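Local atomic coordinates of putative exported protein (PDB entry 5TTA), a protein that is of unknown function but is probably exported by Peptoclostridium difficile and belongs to the DUF5780 family of the E-set clan. Residues A[57-62]-A[187-192]; A[69-74]-A[175-180]; A[92-97]-A[130-135]. One frame throughout, in Å; residues are numbered along the deposited sequence.

Interaction 1. Residues A[57-62]-A[187-192]; sequences WPSNVI and AFLLFD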
ATOM      1  N   TRP A  57      11.111 -29.225  -0.606  1.00 21.54           N
ATOM      2  CA  TRP A  57      10.344 -28.567  -1.651  1.00 21.37           C
ATOM      3  C   TRP A  57      11.278 -28.031  -2.743  1.00 22.76           C
ATOM      4  O   TRP A  57      12.377 -27.542  -2.444  1.00 19.43           O
ATOM      5  CB  TRP A  57       9.512 -27.429  -1.094  1.00 20.51           C
ATOM      6  CG  TRP A  57       8.235 -27.869  -0.387  1.00 23.62           C
ATOM      7  CD1 TRP A  57       7.866 -29.150  -0.022  1.00 22.05           C
ATOM      8  CD2 TRP A  57       7.198 -27.008   0.061  1.00 27.34           C
ATOM      9  NE1 TRP A  57       6.630 -29.126   0.591  1.00 22.86           N
ATOM     10  CE2 TRP A  57       6.203 -27.820   0.664  1.00 25.22           C
ATOM     11  CE3 TRP A  57       6.990 -25.620  -0.017  1.00 25.03           C
ATOM     12  CZ2 TRP A  57       5.027 -27.287   1.190  1.00 26.25           C
ATOM     13  CZ3 TRP A  57       5.816 -25.093   0.517  1.00 35.23           C
ATOM     14  CH2 TRP A  57       4.856 -25.926   1.123  1.00 30.14           C
ATOM     15  N   PRO A  58      10.868 -28.111  -4.010  1.00 21.16           N
ATOM     16  CA  PRO A  58      11.706 -27.648  -5.134  1.00 17.42           C
ATOM     17  C   PRO A  58      11.510 -26.178  -5.453  1.00 15.50           C
ATOM     18  O   PRO A  58      10.388 -25.665  -5.470  1.00 21.20           O
ATOM     19  CB  PRO A  58      11.195 -28.494  -6.315  1.00 20.10           C
ATOM     20  CG  PRO A  58       9.706 -28.638  -6.034  1.00 24.38           C
ATOM     21  CD  PRO A  58       9.596 -28.710  -4.462  1.00 24.57           C
ATOM     22  N   SER A  59      12.621 -25.499  -5.764  1.00 18.00           N
ATOM     23  CA  SER A  59      12.544 -24.124  -6.246  1.00 18.96           C
ATOM     24  C   SER A  59      13.469 -23.932  -7.441  1.00 19.48           C
ATOM     25  O   SER A  59      14.557 -24.505  -7.511  1.00 22.76           O
ATOM     26  CB  SER A  59      12.957 -23.077  -5.186  1.00 21.54           C
ATOM     27  OG  SER A  59      12.071 -23.011  -4.074  1.00 23.59           O
ATOM     28  N   ASN A  60      13.047 -23.054  -8.344  1.00 14.23           N
ATOM     29  CA  ASN A  60      13.931 -22.528  -9.391  1.00 14.49           C
ATOM     30  C   ASN A  60      14.770 -21.426  -8.750  1.00 13.69           C
ATOM     31  O   ASN A  60      14.240 -20.364  -8.406  1.00 19.84           O
ATOM     32  CB  ASN A  60      13.041 -22.020 -10.527  1.00 18.10           C
ATOM     33  CG  ASN A  60      13.799 -21.279 -11.624  1.00 16.09           C
ATOM     34  OD1 ASN A  60      13.190 -20.541 -12.410  1.00 20.67           O
ATOM     35  ND2 ASN A  60      15.070 -21.472 -11.688  1.00 15.88           N
ATOM     36  N   VAL A  61      16.057 -21.673  -8.537  1.00 17.73           N
ATOM     37  CA  VAL A  61      16.918 -20.708  -7.857  1.00 20.65           C
ATOM     38  C   VAL A  61      17.781 -20.013  -8.904  1.00 15.34           C
ATOM     39  O   VAL A  61      18.616 -20.649  -9.562  1.00 19.60           O
ATOM     40  CB  VAL A  61      17.776 -21.377  -6.780  1.00 22.79           C
ATOM     41  CG1 VAL A  61      18.683 -20.315  -6.092  1.00 23.79           C
ATOM     42  CG2 VAL A  61      16.847 -22.077  -5.733  1.00 17.37           C
ATOM     43  N   ILE A  62      17.563 -18.712  -9.069  1.00 17.12           N
ATOM     44  CA  ILE A  62      18.291 -17.884 -10.038  1.00 17.69           C
ATOM     45  C   ILE A  62      19.354 -17.098  -9.283  1.00 16.46           C
ATOM     46  O   ILE A  62      19.029 -16.274  -8.414  1.00 20.77           O
ATOM     47  CB  ILE A  62      17.334 -16.945 -10.789  1.00 16.20           C
ATOM     48  CG1 ILE A  62      16.171 -17.773 -11.346  1.00 21.80           C
ATOM     49  CG2 ILE A  62      18.107 -16.198 -11.904  1.00 18.29           C
ATOM     50  CD1 ILE A  62      15.063 -16.970 -11.988  1.00 27.03           C
ATOM     51  N   ALA A 187      14.614 -17.040  -5.486  1.00 19.71           N
ATOM     52  CA  ALA A 187      14.108 -18.409  -5.550  1.00 23.58           C
ATOM     53  C   ALA A 187      12.600 -18.424  -5.749  1.00 20.66           C
ATOM     54  O   ALA A 187      11.872 -17.638  -5.131  1.00 19.80           O
ATOM     55  CB  ALA A 187      14.456 -19.196  -4.285  1.00 27.86           C
ATOM     56  N   PHE A 188      12.131 -19.329  -6.609  1.00 20.10           N
ATOM     57  CA  PHE A 188      10.713 -19.436  -6.937  1.00 24.00           C
ATOM     58  C   PHE A 188      10.288 -20.897  -6.896  1.00 14.20           C
ATOM     59  O   PHE A 188      10.810 -21.717  -7.656  1.00 18.83           O
ATOM     60  CB  PHE A 188      10.439 -18.838  -8.315  1.00 23.19           C
ATOM     61  CG  PHE A 188      11.070 -17.496  -8.514  1.00 18.69           C
ATOM     62  CD1 PHE A 188      12.367 -17.395  -9.015  1.00 19.37           C
ATOM     63  CD2 PHE A 188      10.377 -16.338  -8.190  1.00 19.73           C
ATOM     64  CE1 PHE A 188      12.958 -16.169  -9.216  1.00 18.52           C
ATOM     65  CE2 PHE A 188      10.973 -15.090  -8.376  1.00 25.72           C
ATOM     66  CZ  PHE A 188      12.253 -15.012  -8.911  1.00 19.51           C
ATOM     67  N   LEU A 189       9.320 -21.210  -6.021  1.00 21.43           N
ATOM     68  CA  LEU A 189       8.819 -22.581  -5.898  1.00 18.71           C
ATOM     69  C   LEU A 189       8.388 -23.118  -7.265  1.00 12.19           C
ATOM     70  O   LEU A 189       7.767 -22.405  -8.061  1.00 16.44           O
ATOM     71  CB  LEU A 189       7.651 -22.627  -4.888  1.00 18.49           C
ATOM     72  CG  LEU A 189       8.107 -22.472  -3.422  1.00 18.84           C
ATOM     73  CD1 LEU A 189       6.911 -22.314  -2.431  1.00 19.64           C
ATOM     74  CD2 LEU A 189       8.915 -23.703  -3.064  1.00 21.18           C
ATOM     75  N   LEU A 190       8.741 -24.381  -7.545  1.00 13.29           N
ATOM     76  CA  LEU A 190       8.490 -24.995  -8.875  1.00 15.78           C
ATOM     77  C   LEU A 190       7.964 -26.425  -8.672  1.00 18.85           C
ATOM     78  O   LEU A 190       8.681 -27.417  -8.824  1.00 20.24           O
ATOM     79  CB  LEU A 190       9.754 -24.948  -9.733  1.00 13.68           C
ATOM     80  CG  LEU A 190       9.539 -25.237 -11.228  1.00 16.80           C
ATOM     81  CD1 LEU A 190       8.810 -24.038 -11.797  1.00 19.70           C
ATOM     82  CD2 LEU A 190      10.852 -25.409 -11.924  1.00 24.85           C
ATOM     83  N   PHE A 191       6.679 -26.513  -8.282  1.00 18.53           N
ATOM     84  CA  PHE A 191       6.035 -27.782  -7.967  1.00 22.84           C
ATOM     85  C   PHE A 191       5.695 -28.617  -9.191  1.00 21.12           C
ATOM     86  O   PHE A 191       5.751 -29.845  -9.114  1.00 18.48           O
ATOM     87  CB  PHE A 191       4.759 -27.524  -7.164  1.00 17.93           C
ATOM     88  CG  PHE A 191       5.016 -26.935  -5.812  1.00 17.95           C
ATOM     89  CD1 PHE A 191       4.578 -25.661  -5.508  1.00 18.66           C
ATOM     90  CD2 PHE A 191       5.748 -27.647  -4.862  1.00 22.78           C
ATOM     91  CE1 PHE A 191       4.811 -25.107  -4.247  1.00 26.91           C
ATOM     92  CE2 PHE A 191       5.988 -27.113  -3.588  1.00 25.54           C
ATOM     93  CZ  PHE A 191       5.523 -25.840  -3.282  1.00 24.62           C
ATOM     94  N   ASP A 192       5.368 -27.999 -10.328  1.00 20.20           N
ATOM     95  CA  ASP A 192       4.976 -28.792 -11.499  1.00 20.11           C
ATOM     96  C   ASP A 192       6.106 -29.720 -11.944  1.00 23.95           C
ATOM     97  O   ASP A 192       7.269 -29.306 -12.033  1.00 24.08           O
ATOM     98  CB  ASP A 192       4.554 -27.871 -12.646  1.00 19.75           C
ATOM     99  CG  ASP A 192       3.822 -28.629 -13.759  1.00 32.42           C
ATOM    100  OD1 ASP A 192       3.363 -29.764 -13.510  1.00 26.84           O
ATOM    101  OD2 ASP A 192       3.708 -28.095 -14.883  1.00 24.97           O
TER
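Strands 58-66 and 183-189 pair antiparallel in a three-stranded sheet, and the contact covers the start of the first and the end of the second. Asn60 and Phe188 form a hydrogen-bonded pair: Asn60 N donates to Phe188 O over 2.7 Å, and Phe188 N returns to Asn60 O over 3.0 Å. One rung further on, Leu190 N reaches Pro58 O at 2.9 Å in a nearly straight bond (166° at the hydrogen). Proline has no N-H to complete this rung, and Pro58 CG instead lies 3.2 Å from Leu190 O. In all three bonds the donor stands above the carbonyl plane.

Aromatic groups close the end of the ladder. Phe191 directs its CE2-CZ edge onto a face of the Trp57 indole in a T-shaped pair, the planes at 82° and the six-membered rings 5.2 Å apart between centroids. Phe191 CZ comes to 3.6 Å from Trp57 CE3, while Leu189 CD2 approaches the indole obliquely at CE3 and Leu189 CD1 lies near CE3 and CZ3. At the other end Ile62 CD1 meets Phe188 CE1 at 3.6 Å.

On the opposite flank, strand 41-50 bonds to Ser59 and Val61, making 58-66 the middle strand. The indole is held at its polar end by a hydrogen bond from Trp57 NE1 to Gly117 O.

Interaction 2. Residues A[69-74]-A[175-180]; sequences EKAIMD and QNAIAP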
ATOM      1  N   GLU A  69      26.620   0.054 -11.710  1.00 35.37           N
ATOM      2  CA  GLU A  69      26.887   0.988 -10.627  1.00 36.75           C
ATOM      3  C   GLU A  69      25.614   1.541  -9.996  1.00 32.72           C
ATOM      4  O   GLU A  69      25.688   2.425  -9.137  1.00 37.56           O
ATOM      5  CB  GLU A  69      27.768   2.124 -11.142  1.00 49.23           C
ATOM      6  CG  GLU A  69      29.162   1.659 -11.528  1.00 59.77           C
ATOM      7  CD  GLU A  69      30.012   2.779 -12.113  1.00 75.25           C
ATOM      8  OE1 GLU A  69      29.496   3.549 -12.958  1.00 78.19           O
ATOM      9  OE2 GLU A  69      31.196   2.891 -11.721  1.00 79.54           O
ATOM     10  N   LYS A  70      24.456   1.020 -10.370  1.00 28.20           N
ATOM     11  CA  LYS A  70      23.177   1.534  -9.919  1.00 30.97           C
ATOM     12  C   LYS A  70      22.392   0.428  -9.243  1.00 25.22           C
ATOM     13  O   LYS A  70      22.466  -0.736  -9.653  1.00 21.49           O
ATOM     14  CB  LYS A  70      22.366   2.093 -11.093  1.00 31.97           C
ATOM     15  CG  LYS A  70      23.039   3.244 -11.822  1.00 39.36           C
ATOM     16  CD  LYS A  70      22.211   3.644 -13.041  1.00 42.25           C
ATOM     17  CE  LYS A  70      22.588   2.822 -14.274  1.00 42.46           C
ATOM     18  NZ  LYS A  70      21.825   3.228 -15.496  1.00 48.05           N
ATOM     19  N   ALA A  71      21.650   0.800  -8.200  1.00 26.83           N
ATOM     20  CA  ALA A  71      20.757  -0.137  -7.531  1.00 27.76           C
ATOM     21  C   ALA A  71      19.597  -0.524  -8.444  1.00 22.47           C
ATOM     22  O   ALA A  71      19.027   0.323  -9.133  1.00 22.55           O
ATOM     23  CB  ALA A  71      20.224   0.487  -6.249  1.00 21.75           C
ATOM     24  N   ILE A  72      19.220  -1.801  -8.416  1.00 17.33           N
ATOM     25  CA  ILE A  72      18.177  -2.340  -9.289  1.00 19.85           C
ATOM     26  C   ILE A  72      16.890  -2.518  -8.483  1.00 26.21           C
ATOM     27  O   ILE A  72      16.820  -3.351  -7.569  1.00 18.93           O
ATOM     28  CB  ILE A  72      18.626  -3.657  -9.939  1.00 25.18           C
ATOM     29  CG1 ILE A  72      19.709  -3.368 -11.001  1.00 26.69           C
ATOM     30  CG2 ILE A  72      17.422  -4.416 -10.556  1.00 20.68           C
ATOM     31  CD1 ILE A  72      20.461  -4.591 -11.479  1.00 26.26           C
HETATM   32  N   MSE A  73      15.864  -1.735  -8.822  1.00 21.18           N
HETATM   33  CA  MSE A  73      14.613  -1.788  -8.076  1.00 22.91           C
HETATM   34  C   MSE A  73      13.598  -2.766  -8.664  1.00 27.31           C
HETATM   35  O   MSE A  73      12.705  -3.198  -7.942  1.00 23.84           O
HETATM   36  CB  MSE A  73      13.989  -0.386  -7.960  1.00 29.23           C
HETATM   37  CG  MSE A  73      13.134   0.061  -9.120  1.00 39.52           C
HETATM   38 SE   MSE A  73      12.433   1.869  -8.806  0.77 47.36          SE
HETATM   39  CE  MSE A  73      11.266   1.471  -7.376  1.00 33.58           C
ATOM     40  N   ASP A  74      13.713  -3.128  -9.954  1.00 20.93           N
ATOM     41  CA  ASP A  74      12.801  -4.105 -10.537  1.00 21.53           C
ATOM     42  C   ASP A  74      13.500  -4.806 -11.699  1.00 19.66           C
ATOM     43  O   ASP A  74      14.494  -4.321 -12.235  1.00 17.79           O
ATOM     44  CB  ASP A  74      11.474  -3.436 -10.994  1.00 28.19           C
ATOM     45  CG  ASP A  74      10.318  -4.442 -11.189  1.00 34.09           C
ATOM     46  OD1 ASP A  74      10.445  -5.641 -10.847  1.00 27.15           O
ATOM     47  OD2 ASP A  74       9.262  -4.022 -11.700  1.00 39.73           O
ATOM     48  N   GLN A 175      13.936   0.923  -1.441  1.00 29.82           N
ATOM     49  CA  GLN A 175      14.636   0.471  -0.244  1.00 39.51           C
ATOM     50  C   GLN A 175      14.994  -1.011  -0.317  1.00 34.97           C
ATOM     51  O   GLN A 175      15.961  -1.445   0.322  1.00 48.35           O
ATOM     52  CB  GLN A 175      13.775   0.767   0.976  1.00 40.22           C
ATOM     53  CG  GLN A 175      13.533   2.247   1.172  1.00 46.35           C
ATOM     54  CD  GLN A 175      12.680   2.531   2.391  1.00 52.71           C
ATOM     55  OE1 GLN A 175      12.852   1.908   3.440  1.00 55.52           O
ATOM     56  NE2 GLN A 175      11.739   3.458   2.253  1.00 54.14           N
ATOM     57  N   ASN A 176      14.235  -1.798  -1.083  1.00 26.51           N
ATOM     58  CA  ASN A 176      14.510  -3.215  -1.277  1.00 27.90           C
ATOM     59  C   ASN A 176      15.332  -3.516  -2.531  1.00 25.23           C
ATOM     60  O   ASN A 176      15.367  -4.669  -2.961  1.00 27.46           O
ATOM     61  CB  ASN A 176      13.200  -3.999  -1.349  1.00 35.89           C
ATOM     62  CG  ASN A 176      12.554  -4.141  -0.014  1.00 44.02           C
ATOM     63  OD1 ASN A 176      13.077  -4.825   0.861  1.00 47.47           O
ATOM     64  ND2 ASN A 176      11.417  -3.483   0.168  1.00 47.73           N
ATOM     65  N   ALA A 177      15.991  -2.525  -3.115  1.00 27.00           N
ATOM     66  CA  ALA A 177      16.690  -2.745  -4.379  1.00 25.39           C
ATOM     67  C   ALA A 177      17.934  -3.620  -4.188  1.00 31.25           C
ATOM     68  O   ALA A 177      18.511  -3.710  -3.095  1.00 25.44           O
ATOM     69  CB  ALA A 177      17.093  -1.408  -4.997  1.00 29.05           C
ATOM     70  N   ILE A 178      18.341  -4.280  -5.273  1.00 25.76           N
ATOM     71  CA  ILE A 178      19.603  -5.015  -5.304  1.00 24.16           C
ATOM     72  C   ILE A 178      20.727  -4.000  -5.474  1.00 31.06           C
ATOM     73  O   ILE A 178      20.800  -3.312  -6.498  1.00 26.99           O
ATOM     74  CB  ILE A 178      19.630  -6.056  -6.437  1.00 19.05           C
ATOM     75  CG1 ILE A 178      18.455  -7.036  -6.307  1.00 27.15           C
ATOM     76  CG2 ILE A 178      20.929  -6.818  -6.380  1.00 19.64           C
ATOM     77  CD1 ILE A 178      18.256  -7.954  -7.515  1.00 25.77           C
ATOM     78  N   ALA A 179      21.608  -3.912  -4.474  1.00 23.57           N
ATOM     79  CA  ALA A 179      22.653  -2.893  -4.454  1.00 27.44           C
ATOM     80  C   ALA A 179      23.714  -3.198  -5.505  1.00 27.43           C
ATOM     81  O   ALA A 179      23.869  -4.355  -5.914  1.00 22.99           O
ATOM     82  CB  ALA A 179      23.285  -2.821  -3.067  1.00 27.40           C
ATOM     83  N   PRO A 180      24.460  -2.179  -5.971  1.00 27.41           N
ATOM     84  CA  PRO A 180      25.544  -2.452  -6.935  1.00 29.56           C
ATOM     85  C   PRO A 180      26.554  -3.441  -6.358  1.00 32.69           C
ATOM     86  O   PRO A 180      26.930  -3.356  -5.189  1.00 29.14           O
ATOM     87  CB  PRO A 180      26.185  -1.071  -7.174  1.00 31.87           C
ATOM     88  CG  PRO A 180      25.156  -0.077  -6.757  1.00 32.68           C
ATOM     89  CD  PRO A 180      24.302  -0.740  -5.695  1.00 31.08           C
TER
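Pro180 supplies the outer end of this contact. Its CB lies 3.9 Å from Glu69 C; CG, the tip of the ring, comes to 3.5 Å from Glu69 O; and CD, where the ring closes back on the backbone nitrogen, rests 4.0 Å from both Ala71 N and Ala71 CA. The ring is thus laid along the backbone of 69-71. Beyond it the two segments run in nearly opposite directions and join in a single antiparallel bridge between Ile72 and Ile178. Ile72 N donates to Ile178 O at 2.9 Å, almost straight (168°) and on a carbonyl lone pair, whereas Ile178 N returns to Ile72 O from above the carbonyl plane. Asn66 ND2 is a second donor to Ile178 O, so two N-H groups grip that oxygen. Next to the bridge, Ala177 CB points toward 69-74, 3.2 Å from Ile72 O and 3.9 Å from Ala71 CB. The bridge ties the loop that follows helix 156-175 to the beginning of strand 72-82. Selenomethionine Met73 turns the other way, against Lys170, Ala173 and Lys174 of that helix, and with Asp74 it faces Thr214 of strand 205-215 in a classic beta bulge.

Interaction 3. Residues A[92-97]-A[130-135]; sequences YWDAQN and YSHTYR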
ATOM      1  N   TYR A  92       3.158 -25.420 -15.650  1.00 22.45           N
ATOM      2  CA  TYR A  92       2.460 -24.502 -14.757  1.00 15.88           C
ATOM      3  C   TYR A  92       3.512 -23.879 -13.837  1.00 19.53           C
ATOM      4  O   TYR A  92       3.746 -24.334 -12.710  1.00 21.08           O
ATOM      5  CB  TYR A  92       1.381 -25.243 -13.963  1.00 19.55           C
ATOM      6  CG  TYR A  92       0.245 -25.781 -14.802  1.00 22.10           C
ATOM      7  CD1 TYR A  92      -0.725 -24.929 -15.327  1.00 23.54           C
ATOM      8  CD2 TYR A  92       0.130 -27.146 -15.050  1.00 22.88           C
ATOM      9  CE1 TYR A  92      -1.781 -25.420 -16.076  1.00 27.11           C
ATOM     10  CE2 TYR A  92      -0.943 -27.654 -15.808  1.00 39.28           C
ATOM     11  CZ  TYR A  92      -1.887 -26.778 -16.311  1.00 38.36           C
ATOM     12  OH  TYR A  92      -2.934 -27.245 -17.066  1.00 44.36           O
ATOM     13  N   TRP A  93       4.167 -22.813 -14.340  1.00 16.50           N
ATOM     14  CA  TRP A  93       5.387 -22.307 -13.711  1.00 18.19           C
ATOM     15  C   TRP A  93       5.157 -21.798 -12.293  1.00 17.38           C
ATOM     16  O   TRP A  93       6.039 -21.934 -11.434  1.00 19.17           O
ATOM     17  CB  TRP A  93       5.983 -21.162 -14.534  1.00 13.14           C
ATOM     18  CG  TRP A  93       6.685 -21.610 -15.777  1.00 20.87           C
ATOM     19  CD1 TRP A  93       6.125 -21.871 -17.007  1.00 16.97           C
ATOM     20  CD2 TRP A  93       8.085 -21.856 -15.903  1.00 18.15           C
ATOM     21  NE1 TRP A  93       7.120 -22.254 -17.897  1.00 15.88           N
ATOM     22  CE2 TRP A  93       8.329 -22.236 -17.244  1.00 15.75           C
ATOM     23  CE3 TRP A  93       9.169 -21.763 -15.009  1.00 15.49           C
ATOM     24  CZ2 TRP A  93       9.618 -22.564 -17.712  1.00 19.12           C
ATOM     25  CZ3 TRP A  93      10.443 -22.070 -15.459  1.00 13.86           C
ATOM     26  CH2 TRP A  93      10.669 -22.462 -16.819  1.00 17.74           C
ATOM     27  N   ASP A  94       4.041 -21.106 -12.060  1.00 17.15           N
ATOM     28  CA  ASP A  94       3.729 -20.525 -10.756  1.00 14.54           C
ATOM     29  C   ASP A  94       2.600 -21.265 -10.040  1.00 20.04           C
ATOM     30  O   ASP A  94       1.858 -20.657  -9.264  1.00 27.66           O
ATOM     31  CB  ASP A  94       3.396 -19.036 -10.890  1.00 15.80           C
ATOM     32  CG  ASP A  94       2.294 -18.746 -11.900  1.00 28.94           C
ATOM     33  OD1 ASP A  94       1.647 -19.693 -12.407  1.00 30.29           O
ATOM     34  OD2 ASP A  94       2.052 -17.540 -12.189  1.00 29.32           O
ATOM     35  N   ALA A  95       2.500 -22.586 -10.228  1.00 19.15           N
ATOM     36  CA  ALA A  95       1.479 -23.362  -9.534  1.00 19.38           C
ATOM     37  C   ALA A  95       1.705 -23.331  -8.025  1.00 22.14           C
ATOM     38  O   ALA A  95       2.842 -23.304  -7.545  1.00 24.05           O
ATOM     39  CB  ALA A  95       1.484 -24.805 -10.014  1.00 19.77           C
ATOM     40  N   GLN A  96       0.605 -23.386  -7.276  1.00 25.71           N
ATOM     41  CA  GLN A  96       0.647 -23.498  -5.825  1.00 28.42           C
ATOM     42  C   GLN A  96       0.505 -24.954  -5.396  1.00 27.72           C
ATOM     43  O   GLN A  96      -0.085 -25.777  -6.100  1.00 25.88           O
ATOM     44  CB  GLN A  96      -0.467 -22.680  -5.174  1.00 29.95           C
ATOM     45  CG  GLN A  96      -0.443 -21.195  -5.486  1.00 29.84           C
ATOM     46  CD  GLN A  96      -1.565 -20.448  -4.789  1.00 30.52           C
ATOM     47  OE1 GLN A  96      -1.352 -19.834  -3.739  1.00 36.62           O
ATOM     48  NE2 GLN A  96      -2.772 -20.496  -5.365  1.00 29.61           N
ATOM     49  N   ASN A  97       1.046 -25.263  -4.224  1.00 30.32           N
ATOM     50  CA  ASN A  97       0.949 -26.609  -3.694  1.00 29.62           C
ATOM     51  C   ASN A  97      -0.429 -26.800  -3.083  1.00 28.31           C
ATOM     52  O   ASN A  97      -1.051 -25.849  -2.607  1.00 31.59           O
ATOM     53  CB  ASN A  97       2.045 -26.857  -2.651  1.00 29.84           C
ATOM     54  CG  ASN A  97       2.003 -25.859  -1.501  1.00 29.04           C
ATOM     55  OD1 ASN A  97       2.215 -24.660  -1.681  1.00 26.04           O
ATOM     56  ND2 ASN A  97       1.716 -26.353  -0.312  1.00 30.93           N
ATOM     57  N   TYR A 130       5.440 -22.681 -22.272  1.00 18.89           N
ATOM     58  CA  TYR A 130       6.880 -22.949 -22.339  1.00 20.50           C
ATOM     59  C   TYR A 130       7.701 -21.927 -21.549  1.00 16.73           C
ATOM     60  O   TYR A 130       8.814 -22.231 -21.107  1.00 19.27           O
ATOM     61  CB  TYR A 130       7.368 -22.964 -23.799  1.00 27.21           C
ATOM     62  CG  TYR A 130       7.014 -24.223 -24.589  1.00 21.32           C
ATOM     63  CD1 TYR A 130       7.622 -25.444 -24.305  1.00 23.67           C
ATOM     64  CD2 TYR A 130       6.088 -24.173 -25.635  1.00 21.03           C
ATOM     65  CE1 TYR A 130       7.295 -26.599 -25.022  1.00 26.47           C
ATOM     66  CE2 TYR A 130       5.773 -25.309 -26.358  1.00 27.78           C
ATOM     67  CZ  TYR A 130       6.373 -26.515 -26.048  1.00 26.03           C
ATOM     68  OH  TYR A 130       6.035 -27.638 -26.771  1.00 32.04           O
ATOM     69  N   SER A 131       7.213 -20.710 -21.395  1.00 21.81           N
ATOM     70  CA  SER A 131       8.005 -19.686 -20.731  1.00 21.95           C
ATOM     71  C   SER A 131       7.282 -19.081 -19.531  1.00 20.41           C
ATOM     72  O   SER A 131       6.056 -19.084 -19.439  1.00 20.76           O
ATOM     73  CB  SER A 131       8.360 -18.552 -21.689  1.00 21.60           C
ATOM     74  OG  SER A 131       7.183 -17.845 -22.029  1.00 24.61           O
ATOM     75  N   HIS A 132       8.065 -18.491 -18.631  1.00 19.38           N
ATOM     76  CA  HIS A 132       7.513 -17.676 -17.561  1.00 25.13           C
ATOM     77  C   HIS A 132       8.408 -16.471 -17.321  1.00 20.98           C
ATOM     78  O   HIS A 132       9.637 -16.591 -17.304  1.00 18.24           O
ATOM     79  CB  HIS A 132       7.374 -18.462 -16.245  1.00 20.66           C
ATOM     80  CG  HIS A 132       6.701 -17.673 -15.166  1.00 19.02           C
ATOM     81  ND1 HIS A 132       5.369 -17.336 -15.227  1.00 21.31           N
ATOM     82  CD2 HIS A 132       7.170 -17.153 -14.003  1.00 20.03           C
ATOM     83  CE1 HIS A 132       5.037 -16.654 -14.142  1.00 28.12           C
ATOM     84  NE2 HIS A 132       6.116 -16.521 -13.387  1.00 23.01           N
ATOM     85  N   THR A 133       7.802 -15.312 -17.099  1.00 17.03           N
ATOM     86  CA  THR A 133       8.584 -14.119 -16.817  1.00 18.55           C
ATOM     87  C   THR A 133       8.410 -13.774 -15.350  1.00 16.82           C
ATOM     88  O   THR A 133       7.317 -13.373 -14.935  1.00 20.76           O
ATOM     89  CB  THR A 133       8.187 -12.955 -17.721  1.00 23.07           C
ATOM     90  OG1 THR A 133       8.546 -13.284 -19.072  1.00 24.27           O
ATOM     91  CG2 THR A 133       8.945 -11.695 -17.315  1.00 22.17           C
ATOM     92  N   TYR A 134       9.493 -13.920 -14.592  1.00 16.82           N
ATOM     93  CA  TYR A 134       9.526 -13.520 -13.192  1.00 18.70           C
ATOM     94  C   TYR A 134       9.783 -12.017 -13.069  1.00 21.61           C
ATOM     95  O   TYR A 134      10.620 -11.447 -13.782  1.00 21.66           O
ATOM     96  CB  TYR A 134      10.616 -14.306 -12.469  1.00 16.49           C
ATOM     97  CG  TYR A 134      10.399 -15.786 -12.400  1.00 15.42           C
ATOM     98  CD1 TYR A 134       9.534 -16.344 -11.422  1.00 19.45           C
ATOM     99  CD2 TYR A 134      11.064 -16.663 -13.278  1.00 18.52           C
ATOM    100  CE1 TYR A 134       9.336 -17.724 -11.345  1.00 16.61           C
ATOM    101  CE2 TYR A 134      10.874 -18.049 -13.209  1.00 17.58           C
ATOM    102  CZ  TYR A 134      10.002 -18.570 -12.217  1.00 18.39           C
ATOM    103  OH  TYR A 134       9.806 -19.927 -12.113  1.00 18.72           O
ATOM    104  N   ARG A 135       9.066 -11.367 -12.152  1.00 18.97           N
ATOM    105  CA  ARG A 135       9.219  -9.934 -11.916  1.00 20.39           C
ATOM    106  C   ARG A 135       9.579  -9.708 -10.453  1.00 31.60           C
ATOM    107  O   ARG A 135       8.983 -10.331  -9.565  1.00 31.01           O
ATOM    108  CB  ARG A 135       7.933  -9.210 -12.319  1.00 25.60           C
ATOM    109  CG  ARG A 135       8.056  -7.716 -12.417  1.00 45.66           C
ATOM    110  CD  ARG A 135       6.874  -7.120 -13.183  1.00 58.29           C
ATOM    111  NE  ARG A 135       5.727  -6.901 -12.310  1.00 69.46           N
ATOM    112  CZ  ARG A 135       5.499  -5.765 -11.658  1.00 76.58           C
ATOM    113  NH1 ARG A 135       6.337  -4.742 -11.783  1.00 76.30           N
ATOM    114  NH2 ARG A 135       4.432  -5.654 -10.878  1.00 78.73           N
TER
HETATM  115  O   HOH W   1       8.236 -20.836 -10.278  1.00 21.22           O
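His132 CB sits over the five-membered ring of Trp93, offset toward its rim, and this is the tight part of the contact. The carbon lies 3.5 Å from the centroid of that ring, 24° off its normal, in a CH-pi contact whose shortest approach is 3.3 Å to Trp93 CG. The imidazole itself, with CG anti to the backbone N (chi1 -175°), is carried past the indole: the two planes are within 15° of parallel, but the rings are slid so far apart that they barely overlap. Ser131 C lies over the same indole face. The rim is occupied as well, by Tyr130 O near CZ2 and by Tyr134 OH at 3.5 Å from CE3, while Trp93 NE1 donates to Ser129 O.

Towards Asp94 the contact loosens. Asp94 OD2 comes only to 3.7 Å from His132 CE1 and 4.4 Å from His132 NE2, and is hydrogen-bonded to Ser126 OG instead; the nearby carboxylate could still favour a protonated imidazole. A water fills in between the backbone and the phenol, donating to Trp93 O at 2.7 Å and accepting from Tyr134 OH at 2.6 Å.

Trp93 and Asp94 are the central residues of a type I beta turn, Tyr92 to Ala95, in the connection between strands 88-89 and 96-98. Its tryptophan is laid against the start of strand 131-135, which pairs antiparallel with strand 72-82 in the larger sheet.

Interactions 1 and 3 adjoin, their centres about 9 Å apart. Phe188 CG meets Tyr134 CE1 at 3.3 Å in a ring stack that brings the three-stranded sheet against the five-stranded one. Asp192 OD2 lies 2.8 Å from Tyr92 N, a probable hydrogen bond between the loop after strand 183-189 and the turn that begins at Tyr92, and Trp57 CH2 packs 3.5 Å from Asn97 ND2. The centre of interaction 2 lies farther off, about 23 Å from that of interaction 1 and about 24 Å from that of interaction 3. It still reaches interaction 3 through neighbouring strands 72-82 and 131-135, across which Asp74 OD2 and Arg135 NH1 form a 3.0 Å salt bridge. No active site is known.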